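PDB 6DGJ: RpfR from Cronobacter turicensis, which has the mixed helix-and-sheet fold of a PAS domain and holds (2Z)-dodec-2-enoic acid in a pocket between its helices and its antiparallel sheet. Local coordinates for residues N41-F46 with A54-V59; G61-G66 with I100-S105; Y69-W74 with F86-V91. All coordinates share one frame; numbering follows the deposited sequence.

Contact 1 (N41-F46 with A54-V59); sequences NVFTLF and ASRRNV. With GEY ((2Z)-dodec-2-enoic acid), chain B.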
loop_
_atom_site.group_PDB
_atom_site.type_symbol
_atom_site.label_atom_id
_atom_site.label_comp_id
_atom_site.label_asym_id
_atom_site.label_seq_id
_atom_site.Cartn_x
_atom_site.Cartn_y
_atom_site.Cartn_z
ATOM N N ASN A 41 8.470 4.025 5.329
ATOM C CA ASN A 41 7.115 3.942 5.852
ATOM C C ASN A 41 6.116 4.346 4.774
ATOM O O ASN A 41 6.229 5.423 4.181
ATOM C CB ASN A 41 6.962 4.838 7.080
ATOM C CG ASN A 41 5.692 4.553 7.850
ATOM O OD1 ASN A 41 4.664 5.192 7.631
ATOM N ND2 ASN A 41 5.753 3.584 8.755
ATOM N N VAL A 42 5.131 3.481 4.527
ATOM C CA VAL A 42 4.175 3.745 3.456
ATOM C C VAL A 42 3.225 4.874 3.840
ATOM O O VAL A 42 2.798 5.653 2.979
ATOM C CB VAL A 42 3.412 2.454 3.096
ATOM C CG1 VAL A 42 2.429 2.067 4.200
ATOM C CG2 VAL A 42 2.697 2.607 1.765
ATOM N N PHE A 43 2.887 4.997 5.125
ATOM C CA PHE A 43 1.930 6.018 5.542
ATOM C C PHE A 43 2.467 7.418 5.273
ATOM O O PHE A 43 1.806 8.236 4.620
ATOM C CB PHE A 43 1.593 5.849 7.025
ATOM C CG PHE A 43 1.199 4.448 7.404
ATOM C CD1 PHE A 43 0.109 3.830 6.810
ATOM C CD2 PHE A 43 1.916 3.750 8.363
ATOM C CE1 PHE A 43 -0.252 2.542 7.162
ATOM C CE2 PHE A 43 1.557 2.462 8.718
ATOM C CZ PHE A 43 0.472 1.858 8.115
ATOM N N THR A 44 3.669 7.716 5.767
ATOM C CA THR A 44 4.225 9.054 5.600
ATOM C C THR A 44 4.639 9.330 4.159
ATOM O O THR A 44 4.724 10.498 3.766
ATOM C CB THR A 44 5.420 9.247 6.539
ATOM O OG1 THR A 44 6.386 8.212 6.311
ATOM C CG2 THR A 44 4.970 9.219 8.001
ATOM N N LEU A 45 4.880 8.288 3.362
ATOM C CA LEU A 45 5.312 8.485 1.982
ATOM C C LEU A 45 4.140 8.827 1.068
ATOM O O LEU A 45 4.209 9.791 0.298
ATOM C CB LEU A 45 6.021 7.227 1.471
ATOM C CG LEU A 45 7.458 7.390 0.965
ATOM C CD1 LEU A 45 8.385 7.871 2.073
ATOM C CD2 LEU A 45 7.958 6.073 0.379
ATOM N N PHE A 46 3.050 8.061 1.155
ATOM C CA PHE A 46 2.053 8.002 0.090
ATOM C C PHE A 46 0.644 8.385 0.528
ATOM O O PHE A 46 -0.302 8.161 -0.236
ATOM C CB PHE A 46 2.023 6.591 -0.507
ATOM C CG PHE A 46 3.300 6.191 -1.185
ATOM C CD1 PHE A 46 3.879 7.017 -2.130
ATOM C CD2 PHE A 46 3.923 4.994 -0.875
ATOM C CE1 PHE A 46 5.051 6.657 -2.758
ATOM C CE2 PHE A 46 5.098 4.627 -1.500
ATOM C CZ PHE A 46 5.662 5.461 -2.444
ATOM N N ALA A 54 -5.850 7.050 9.931
ATOM C CA ALA A 54 -6.808 5.948 9.907
ATOM C C ALA A 54 -6.161 4.661 9.408
ATOM O O ALA A 54 -6.450 3.574 9.921
ATOM C CB ALA A 54 -8.005 6.317 9.031
ATOM N N SER A 55 -5.283 4.764 8.409
ATOM C CA SER A 55 -4.641 3.570 7.867
ATOM C C SER A 55 -3.700 2.939 8.886
ATOM O O SER A 55 -3.706 1.715 9.069
ATOM C CB SER A 55 -3.882 3.922 6.587
ATOM O OG SER A 55 -3.284 2.773 6.017
ATOM N N ARG A 56 -2.892 3.756 9.564
ATOM C CA ARG A 56 -1.908 3.217 10.498
ATOM C C ARG A 56 -2.585 2.472 11.642
ATOM O O ARG A 56 -2.029 1.500 12.165
ATOM C CB ARG A 56 -1.000 4.352 11.006
ATOM C CG ARG A 56 -1.160 4.783 12.472
ATOM C CD ARG A 56 -1.067 6.305 12.691
ATOM N NE ARG A 56 -0.277 7.046 11.700
ATOM C CZ ARG A 56 1.011 6.845 11.435
ATOM N NH1 ARG A 56 1.690 5.891 12.057
ATOM N NH2 ARG A 56 1.619 7.595 10.525
ATOM N N ARG A 57 -3.787 2.902 12.036
ATOM C CA ARG A 57 -4.528 2.180 13.065
ATOM C C ARG A 57 -5.070 0.862 12.528
ATOM O O ARG A 57 -5.125 -0.135 13.255
ATOM C CB ARG A 57 -5.668 3.044 13.600
ATOM C CG ARG A 57 -5.217 4.343 14.248
ATOM C CD ARG A 57 -6.378 5.051 14.922
ATOM N NE ARG A 57 -5.976 6.334 15.497
ATOM C CZ ARG A 57 -6.134 7.515 14.906
ATOM N NH1 ARG A 57 -6.696 7.610 13.705
ATOM N NH2 ARG A 57 -5.728 8.615 15.524
ATOM N N ASN A 58 -5.480 0.841 11.258
ATOM C CA ASN A 58 -5.951 -0.401 10.653
ATOM C C ASN A 58 -4.849 -1.451 10.645
ATOM O O ASN A 58 -5.051 -2.586 11.093
ATOM C CB ASN A 58 -6.447 -0.138 9.231
ATOM C CG ASN A 58 -7.676 0.746 9.194
ATOM O OD1 ASN A 58 -8.191 1.158 10.233
ATOM N ND2 ASN A 58 -8.149 1.047 7.992
ATOM N N VAL A 59 -3.670 -1.087 10.137
ATOM C CA VAL A 59 -2.571 -2.044 10.036
ATOM C C VAL A 59 -2.176 -2.546 11.418
ATOM O O VAL A 59 -1.950 -3.746 11.617
ATOM C CB VAL A 59 -1.380 -1.408 9.297
ATOM C CG1 VAL A 59 -0.215 -2.387 9.205
ATOM C CG2 VAL A 59 -1.799 -0.952 7.910
HETATM C C1 GEY B . -5.662 0.103 5.744
HETATM C C2 GEY B . -4.458 -0.813 5.677
HETATM C C3 GEY B . -3.657 -0.979 4.625
HETATM C C4 GEY B . -3.841 -0.245 3.338
HETATM C C5 GEY B . -2.718 -0.443 2.296
HETATM C C6 GEY B . -2.250 0.832 1.569
HETATM C C8 GEY B . -0.381 2.057 0.196
HETATM O O2 GEY B . -5.492 1.275 5.424
HETATM O O1 GEY B . -6.737 -0.426 6.119
HETATM C C7 GEY B . -0.828 0.784 0.951
HETATM C C9 GEY B . 0.450 1.844 -1.088
HETATM C C10 GEY B . 0.397 3.009 -2.099
HETATM C C11 GEY B . 1.605 3.122 -3.033
HETATM C C12 GEY B . 1.596 4.357 -3.919
HETATM O O HOH W 1 3.924 5.733 10.358
#

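Contact 2 (G61-G66 with I100-S105); sequences GFFRNG and IFLICS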
loop_
_atom_site.group_PDB
_atom_site.type_symbol
_atom_site.label_atom_id
_atom_site.label_comp_id
_atom_site.label_asym_id
_atom_site.label_seq_id
_atom_site.Cartn_x
_atom_site.Cartn_y
_atom_site.Cartn_z
ATOM N N GLY A 61 -4.088 -2.546 14.171
ATOM C CA GLY A 61 -5.179 -3.367 14.664
ATOM C C GLY A 61 -5.325 -4.671 13.908
ATOM O O GLY A 61 -5.678 -5.697 14.498
ATOM N N PHE A 62 -5.055 -4.655 12.600
ATOM C CA PHE A 62 -5.138 -5.878 11.810
ATOM C C PHE A 62 -4.098 -6.901 12.245
ATOM O O PHE A 62 -4.357 -8.107 12.186
ATOM C CB PHE A 62 -4.972 -5.557 10.324
ATOM C CG PHE A 62 -4.784 -6.771 9.459
ATOM C CD1 PHE A 62 -5.876 -7.474 8.979
ATOM C CD2 PHE A 62 -3.513 -7.210 9.126
ATOM C CE1 PHE A 62 -5.706 -8.592 8.186
ATOM C CE2 PHE A 62 -3.337 -8.328 8.333
ATOM C CZ PHE A 62 -4.436 -9.019 7.861
ATOM N N PHE A 63 -2.921 -6.450 12.677
ATOM C CA PHE A 63 -1.884 -7.377 13.113
ATOM C C PHE A 63 -2.147 -7.951 14.498
ATOM O O PHE A 63 -1.416 -8.850 14.926
ATOM C CB PHE A 63 -0.519 -6.686 13.089
ATOM C CG PHE A 63 0.254 -6.924 11.824
ATOM C CD1 PHE A 63 -0.087 -6.268 10.653
ATOM C CD2 PHE A 63 1.320 -7.806 11.806
ATOM C CE1 PHE A 63 0.621 -6.488 9.489
ATOM C CE2 PHE A 63 2.034 -8.028 10.645
ATOM C CZ PHE A 63 1.684 -7.369 9.485
ATOM N N ARG A 64 -3.167 -7.464 15.201
ATOM C CA ARG A 64 -3.551 -7.992 16.503
ATOM C C ARG A 64 -4.675 -9.017 16.399
ATOM O O ARG A 64 -4.531 -10.149 16.868
ATOM C CB ARG A 64 -3.967 -6.838 17.422
ATOM C CG ARG A 64 -4.736 -7.263 18.661
ATOM C CD ARG A 64 -4.951 -6.093 19.599
ATOM N NE ARG A 64 -5.578 -6.512 20.852
ATOM C CZ ARG A 64 -4.915 -6.917 21.933
ATOM N NH1 ARG A 64 -5.585 -7.276 23.020
ATOM N NH2 ARG A 64 -3.587 -6.961 21.936
ATOM N N ASN A 65 -5.795 -8.636 15.790
ATOM C CA ASN A 65 -6.923 -9.531 15.532
ATOM C C ASN A 65 -7.195 -9.468 14.032
ATOM O O ASN A 65 -8.127 -8.802 13.577
ATOM C CB ASN A 65 -8.152 -9.132 16.368
ATOM C CG ASN A 65 -8.296 -7.626 16.516
ATOM O OD1 ASN A 65 -8.015 -6.867 15.588
ATOM N ND2 ASN A 65 -8.727 -7.188 17.693
ATOM N N GLY A 66 -6.372 -10.178 13.264
ATOM C CA GLY A 66 -6.331 -9.998 11.826
ATOM C C GLY A 66 -7.273 -10.869 11.026
ATOM O O GLY A 66 -7.164 -12.100 11.033
ATOM N N ILE A 100 4.216 -12.146 9.468
ATOM C CA ILE A 100 5.027 -10.961 9.716
ATOM C C ILE A 100 4.597 -9.881 8.740
ATOM O O ILE A 100 4.638 -8.689 9.058
ATOM C CB ILE A 100 6.535 -11.243 9.572
ATOM C CG1 ILE A 100 6.955 -12.452 10.407
ATOM C CG2 ILE A 100 7.338 -10.015 10.003
ATOM C CD1 ILE A 100 8.368 -12.937 10.122
ATOM N N PHE A 101 4.193 -10.293 7.542
ATOM C CA PHE A 101 3.990 -9.373 6.439
ATOM C C PHE A 101 2.528 -9.313 6.016
ATOM O O PHE A 101 1.775 -10.282 6.153
ATOM C CB PHE A 101 4.849 -9.765 5.237
ATOM C CG PHE A 101 6.325 -9.707 5.504
ATOM C CD1 PHE A 101 6.920 -8.522 5.906
ATOM C CD2 PHE A 101 7.120 -10.827 5.336
ATOM C CE1 PHE A 101 8.281 -8.459 6.144
ATOM C CE2 PHE A 101 8.481 -10.768 5.573
ATOM C CZ PHE A 101 9.061 -9.582 5.978
ATOM N N LEU A 102 2.154 -8.154 5.481
ATOM C CA LEU A 102 0.797 -7.856 5.039
ATOM C C LEU A 102 0.829 -7.548 3.549
ATOM O O LEU A 102 1.528 -6.622 3.120
ATOM C CB LEU A 102 0.219 -6.673 5.821
ATOM C CG LEU A 102 -1.073 -6.044 5.294
ATOM C CD1 LEU A 102 -2.146 -7.098 5.140
ATOM C CD2 LEU A 102 -1.541 -4.927 6.218
ATOM N N ILE A 103 0.081 -8.325 2.767
ATOM C CA ILE A 103 -0.035 -8.115 1.326
ATOM C C ILE A 103 -1.177 -7.139 1.064
ATOM O O ILE A 103 -2.292 -7.319 1.569
ATOM C CB ILE A 103 -0.275 -9.446 0.594
ATOM C CG1 ILE A 103 0.780 -10.480 0.993
ATOM C CG2 ILE A 103 -0.267 -9.232 -0.916
ATOM C CD1 ILE A 103 0.481 -11.881 0.497
ATOM N N CYS A 104 -0.905 -6.113 0.262
ATOM C CA CYS A 104 -1.898 -5.104 -0.096
ATOM C C CYS A 104 -2.100 -5.156 -1.605
ATOM O O CYS A 104 -1.192 -4.810 -2.369
ATOM C CB CYS A 104 -1.452 -3.711 0.357
ATOM S SG CYS A 104 -1.143 -3.561 2.139
ATOM N N SER A 105 -3.287 -5.586 -2.032
ATOM C CA SER A 105 -3.632 -5.723 -3.447
ATOM C C SER A 105 -4.559 -4.569 -3.817
ATOM O O SER A 105 -5.753 -4.596 -3.501
ATOM C CB SER A 105 -4.283 -7.079 -3.714
ATOM O OG SER A 105 -4.640 -7.221 -5.078
#

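Contact 3 (Y69-W74 with F86-V91); sequences YEVERW and FRNKFV. With GEY ((2Z)-dodec-2-enoic acid), chain B.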
loop_
_atom_site.group_PDB
_atom_site.type_symbol
_atom_site.label_atom_id
_atom_site.label_comp_id
_atom_site.label_asym_id
_atom_site.label_seq_id
_atom_site.Cartn_x
_atom_site.Cartn_y
_atom_site.Cartn_z
ATOM N N TYR A 69 -9.732 -8.132 4.741
ATOM C CA TYR A 69 -10.703 -7.057 4.600
ATOM C C TYR A 69 -10.322 -6.208 3.398
ATOM O O TYR A 69 -9.216 -6.308 2.863
ATOM C CB TYR A 69 -10.764 -6.198 5.867
ATOM C CG TYR A 69 -9.517 -5.371 6.084
ATOM C CD1 TYR A 69 -8.377 -5.930 6.643
ATOM C CD2 TYR A 69 -9.479 -4.032 5.720
ATOM C CE1 TYR A 69 -7.232 -5.178 6.839
ATOM C CE2 TYR A 69 -8.341 -3.272 5.911
ATOM C CZ TYR A 69 -7.222 -3.849 6.470
ATOM O OH TYR A 69 -6.091 -3.090 6.662
ATOM N N GLU A 70 -11.258 -5.357 2.988
ATOM C CA GLU A 70 -11.040 -4.401 1.915
ATOM C C GLU A 70 -11.147 -2.986 2.465
ATOM O O GLU A 70 -11.881 -2.728 3.425
ATOM C CB GLU A 70 -12.047 -4.595 0.777
ATOM C CG GLU A 70 -11.832 -5.864 -0.022
ATOM C CD GLU A 70 -12.780 -5.979 -1.198
ATOM O OE1 GLU A 70 -13.334 -4.942 -1.618
ATOM O OE2 GLU A 70 -12.971 -7.107 -1.701
ATOM N N VAL A 71 -10.408 -2.068 1.844
ATOM C CA VAL A 71 -10.357 -0.684 2.298
ATOM C C VAL A 71 -10.172 0.216 1.087
ATOM O O VAL A 71 -9.519 -0.154 0.107
ATOM C CB VAL A 71 -9.225 -0.467 3.333
ATOM C CG1 VAL A 71 -7.864 -0.768 2.718
ATOM C CG2 VAL A 71 -9.266 0.952 3.890
ATOM N N GLU A 72 -10.762 1.404 1.158
ATOM C CA GLU A 72 -10.569 2.448 0.160
ATOM C C GLU A 72 -9.687 3.525 0.774
ATOM O O GLU A 72 -10.048 4.118 1.798
ATOM C CB GLU A 72 -11.905 3.032 -0.297
ATOM C CG GLU A 72 -12.836 2.018 -0.941
ATOM C CD GLU A 72 -14.081 2.660 -1.525
ATOM O OE1 GLU A 72 -14.142 3.906 -1.579
ATOM O OE2 GLU A 72 -15.001 1.916 -1.930
ATOM N N ARG A 73 -8.537 3.774 0.154
ATOM C CA ARG A 73 -7.541 4.692 0.693
ATOM C C ARG A 73 -7.133 5.674 -0.393
ATOM O O ARG A 73 -6.697 5.262 -1.473
ATOM C CB ARG A 73 -6.319 3.929 1.214
ATOM C CG ARG A 73 -5.335 4.779 2.007
ATOM C CD ARG A 73 -5.944 5.266 3.308
ATOM N NE ARG A 73 -6.317 4.167 4.194
ATOM C CZ ARG A 73 -7.212 4.261 5.172
ATOM N NH1 ARG A 73 -7.849 5.405 5.397
ATOM N NH2 ARG A 73 -7.478 3.205 5.927
ATOM N N TRP A 74 -7.281 6.966 -0.112
ATOM C CA TRP A 74 -6.781 7.999 -1.012
ATOM C C TRP A 74 -5.258 7.971 -0.990
ATOM O O TRP A 74 -4.640 8.259 0.039
ATOM C CB TRP A 74 -7.311 9.370 -0.604
ATOM C CG TRP A 74 -8.699 9.655 -1.099
ATOM C CD1 TRP A 74 -9.855 9.607 -0.377
ATOM C CD2 TRP A 74 -9.074 10.028 -2.432
ATOM N NE1 TRP A 74 -10.927 9.929 -1.175
ATOM C CE2 TRP A 74 -10.474 10.193 -2.442
ATOM C CE3 TRP A 74 -8.362 10.241 -3.616
ATOM C CZ2 TRP A 74 -11.175 10.562 -3.587
ATOM C CZ3 TRP A 74 -9.060 10.606 -4.753
ATOM C CH2 TRP A 74 -10.452 10.762 -4.730
ATOM N N PHE A 86 -7.927 -1.456 -1.715
ATOM C CA PHE A 86 -6.895 -2.402 -1.314
ATOM C C PHE A 86 -7.534 -3.628 -0.680
ATOM O O PHE A 86 -8.366 -3.506 0.226
ATOM C CB PHE A 86 -5.904 -1.758 -0.343
ATOM C CG PHE A 86 -4.876 -0.902 -1.020
ATOM C CD1 PHE A 86 -3.780 -1.478 -1.643
ATOM C CD2 PHE A 86 -5.006 0.476 -1.040
ATOM C CE1 PHE A 86 -2.831 -0.694 -2.271
ATOM C CE2 PHE A 86 -4.062 1.264 -1.667
ATOM C CZ PHE A 86 -2.973 0.679 -2.283
ATOM N N ARG A 87 -7.147 -4.802 -1.167
ATOM C CA ARG A 87 -7.534 -6.075 -0.574
ATOM C C ARG A 87 -6.365 -6.534 0.291
ATOM O O ARG A 87 -5.299 -6.881 -0.228
ATOM C CB ARG A 87 -7.873 -7.101 -1.653
ATOM C CG ARG A 87 -8.840 -6.594 -2.719
ATOM C CD ARG A 87 -8.700 -7.378 -4.015
ATOM N NE ARG A 87 -9.574 -6.866 -5.072
ATOM C CZ ARG A 87 -9.254 -5.878 -5.906
ATOM N NH1 ARG A 87 -8.076 -5.274 -5.819
ATOM N NH2 ARG A 87 -10.118 -5.492 -6.833
ATOM N N ASN A 88 -6.560 -6.519 1.606
ATOM C CA ASN A 88 -5.485 -6.727 2.563
ATOM C C ASN A 88 -5.654 -8.058 3.282
ATOM O O ASN A 88 -6.759 -8.412 3.705
ATOM C CB ASN A 88 -5.448 -5.583 3.576
ATOM C CG ASN A 88 -5.137 -4.250 2.930
ATOM O OD1 ASN A 88 -4.477 -4.187 1.893
ATOM N ND2 ASN A 88 -5.616 -3.174 3.538
ATOM N N LYS A 89 -4.548 -8.786 3.424
ATOM C CA LYS A 89 -4.554 -10.094 4.062
ATOM C C LYS A 89 -3.126 -10.461 4.433
ATOM O O LYS A 89 -2.164 -9.950 3.852
ATOM C CB LYS A 89 -5.153 -11.167 3.143
ATOM C CG LYS A 89 -4.325 -11.430 1.887
ATOM C CD LYS A 89 -4.918 -12.537 1.039
ATOM C CE LYS A 89 -4.019 -12.866 -0.146
ATOM N NZ LYS A 89 -3.863 -11.713 -1.071
ATOM N N PHE A 90 -3.000 -11.364 5.402
ATOM C CA PHE A 90 -1.696 -11.902 5.745
ATOM C C PHE A 90 -1.166 -12.774 4.608
ATOM O O PHE A 90 -1.892 -13.163 3.689
ATOM C CB PHE A 90 -1.769 -12.723 7.033
ATOM C CG PHE A 90 -1.913 -11.896 8.278
ATOM C CD1 PHE A 90 -0.913 -11.018 8.664
ATOM C CD2 PHE A 90 -3.039 -12.014 9.074
ATOM C CE1 PHE A 90 -1.041 -10.261 9.814
ATOM C CE2 PHE A 90 -3.171 -11.262 10.224
ATOM C CZ PHE A 90 -2.170 -10.385 10.596
ATOM N N VAL A 91 0.124 -13.083 4.682
ATOM C CA VAL A 91 0.756 -13.977 3.723
ATOM C C VAL A 91 0.182 -15.380 3.888
ATOM O O VAL A 91 0.024 -15.867 5.008
ATOM C CB VAL A 91 2.288 -13.978 3.896
ATOM C CG1 VAL A 91 2.939 -15.054 3.032
ATOM C CG2 VAL A 91 2.855 -12.608 3.552
HETATM C C1 GEY B . -5.662 0.103 5.744
HETATM C C2 GEY B . -4.458 -0.813 5.677
HETATM C C3 GEY B . -3.657 -0.979 4.625
HETATM C C4 GEY B . -3.841 -0.245 3.338
HETATM C C5 GEY B . -2.718 -0.443 2.296
HETATM C C6 GEY B . -2.250 0.832 1.569
HETATM C C8 GEY B . -0.381 2.057 0.196
HETATM O O2 GEY B . -5.492 1.275 5.424
HETATM O O1 GEY B . -6.737 -0.426 6.119
HETATM C C7 GEY B . -0.828 0.784 0.951
HETATM C C9 GEY B . 0.450 1.844 -1.088
HETATM C C10 GEY B . 0.397 3.009 -2.099
HETATM C C11 GEY B . 1.605 3.122 -3.033
HETATM C C12 GEY B . 1.596 4.357 -3.919
HETATM O O HOH W 2 -11.415 -8.899 -3.599
#

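Contact 1 (N41-F46 with A54-V59)
Phe43 and Arg56, whose CA atoms lie 6.9 Å apart, mark where the short helix 42-46 runs past segment 54-59 in a nearly antiparallel direction (157°). Just before the helix, Asn41 is the N-cap: its OD1 takes a weak, bent bond from Phe43 N and a straighter one, on a carbonyl lone pair, from Thr44 N. The same OD1 accepts from a water at 2.9 Å, and that water accepts in turn from Arg56 NH1 at 2.8 Å, so the cap is tied to the second helix through solvent. Val42 turns CG1 over one face of the Phe43 ring and sets CG2 against GEY C8. Phe43 carries about half of the buried surface. With CG anti to its carbonyl carbon (chi1 -50°), the ring reaches helix 54-59, where Arg56 CA makes a CH-pi contact 3.9 Å from the ring centroid, 21° off the normal and on the face opposite Val42. In the ring plane CZ meets Val59 CG2 at 3.6 Å, while CE1 comes within 3.2 Å of Ser55 OG. The guanidinium of Arg56 folds back so that Phe43 CD2 lies over one of its faces and Thr44 CG2 stands at its edge. The Phe46 ring lies between Leu45 CB and the far end of the GEY tail. At the other end of that ligand Ser55 OG donates to O2 at 2.7 Å and Asn58 ND2 to O1 at 2.8 Å. The paired helices thus form one wall of the ligand pocket of a PAS domain, with the acid group of the ligand at helix 49-62.

Contact 2 (G61-G66 with I100-S105)
Phe62 and Leu102 supply the deeper apolar part of this contact, with Phe62 CE2 3.6 Å from Leu102 CD1. The Phe62 side chain extends from the C-terminal part of helix 49-62 with CG anti to the backbone N (chi1 169°), which brings the ring up against Leu102; the approach of Leu102 to it is oblique. A second apolar touch comes from Phe63, whose CE1 lies 3.7 Å from Leu102 CB. Leu102 is therefore met by both aromatic rings, through its methyl groups by Phe62 and through its CB by Phe63.

The polar element is different in kind. Ile100 O stands at the edge of the Phe63 ring, near its plane, 3.1 Å from CE2, a position where the carbonyl oxygen faces ring hydrogens and not the pi cloud. Within segment 61-66, Gly61 O accepts from both Arg64 N, at 3.1 Å, and Asn65 N.

Phe90 extends the aromatic group, meeting Phe62 with planes at about 30° and Phe63 edge-to-face. The rings pack the end of helix 49-62 onto the central sheet strand 101-108; with the side chain of Leu102 about 5 Å from the bound GEY, this is consistent with their bounding the PAS-fold pocket there.

Contact 3 (Y69-W74 with F86-V91)
Tyr69 and Asn88 meet in an unusual way for partners on neighbouring strands: the phenol is engaged both by the amide and by the bound acid. Tyr69 OH donates to GEY O1 at 2.8 Å and accepts a weak bond from Asn88 ND2 at 3.2 Å. The Tyr69 CG sits between the backbone N and the carbonyl carbon (chi1 69°), which lays the ring across Asn88; Asn88 CB then lies over a ring face, 4.1 Å from the centroid and 27° off the normal, with ring and amide planes 76° apart. GEY O1 is at the ring edge, in plane.

In the antiparallel backbone, Tyr69 with Asn88 and Val71 with Phe86 are hydrogen-bonded pairs, each linked by two bonds, as for Asn88 N to Tyr69 O (2.9 Å) and Phe86 N to Val71 O (2.7 Å); Glu70 with Arg87 is the non-hydrogen-bonded pair between them. On the Tyr69 face, Val71 CG1 packs 3.8 Å from Phe86 CB, and GEY C6 sits over the centre of the Phe86 ring. Arg73 bends its chain so that NH2 reaches GEY O2 at 2.8 Å and NE donates to the same oxygen at 3.2 Å, probably offsetting the negative charge of the acid. On the other face Glu70 and Arg87 run side by side, bridged by a water whose bond to Arg87 NE is weak; Arg87 NH1 also bonds Thr107 OG1.

Strand 69-77 is one of the sheet's two edge strands within this chain and strand 80-90 separates it from 101-108, while helix 49-62 covers the ligand-facing side through Ser55 and Asn58.

Within a single PAS domain, contacts 1 and 3 line the ligand directly, and contact 2 lies beside it. Centres of contacts 1 and 2 are about 12 Å apart, as are those of 1 and 3; contacts 2 and 3 are about 9 Å apart. Along the chain contact 1 closes first, and contact 3 is nested within the loop that contact 2 closes. Helix 49-62 serves contacts 1 and 2, with Val59 packing on Leu102, and leads on to strand 69-77 of contact 3. Strands 80-90 and 101-108 are sheet neighbours, joining contacts 2 and 3. The acid group is gripped from both helix 49-62 and strand 69-77, so helix and sheet share its recognition.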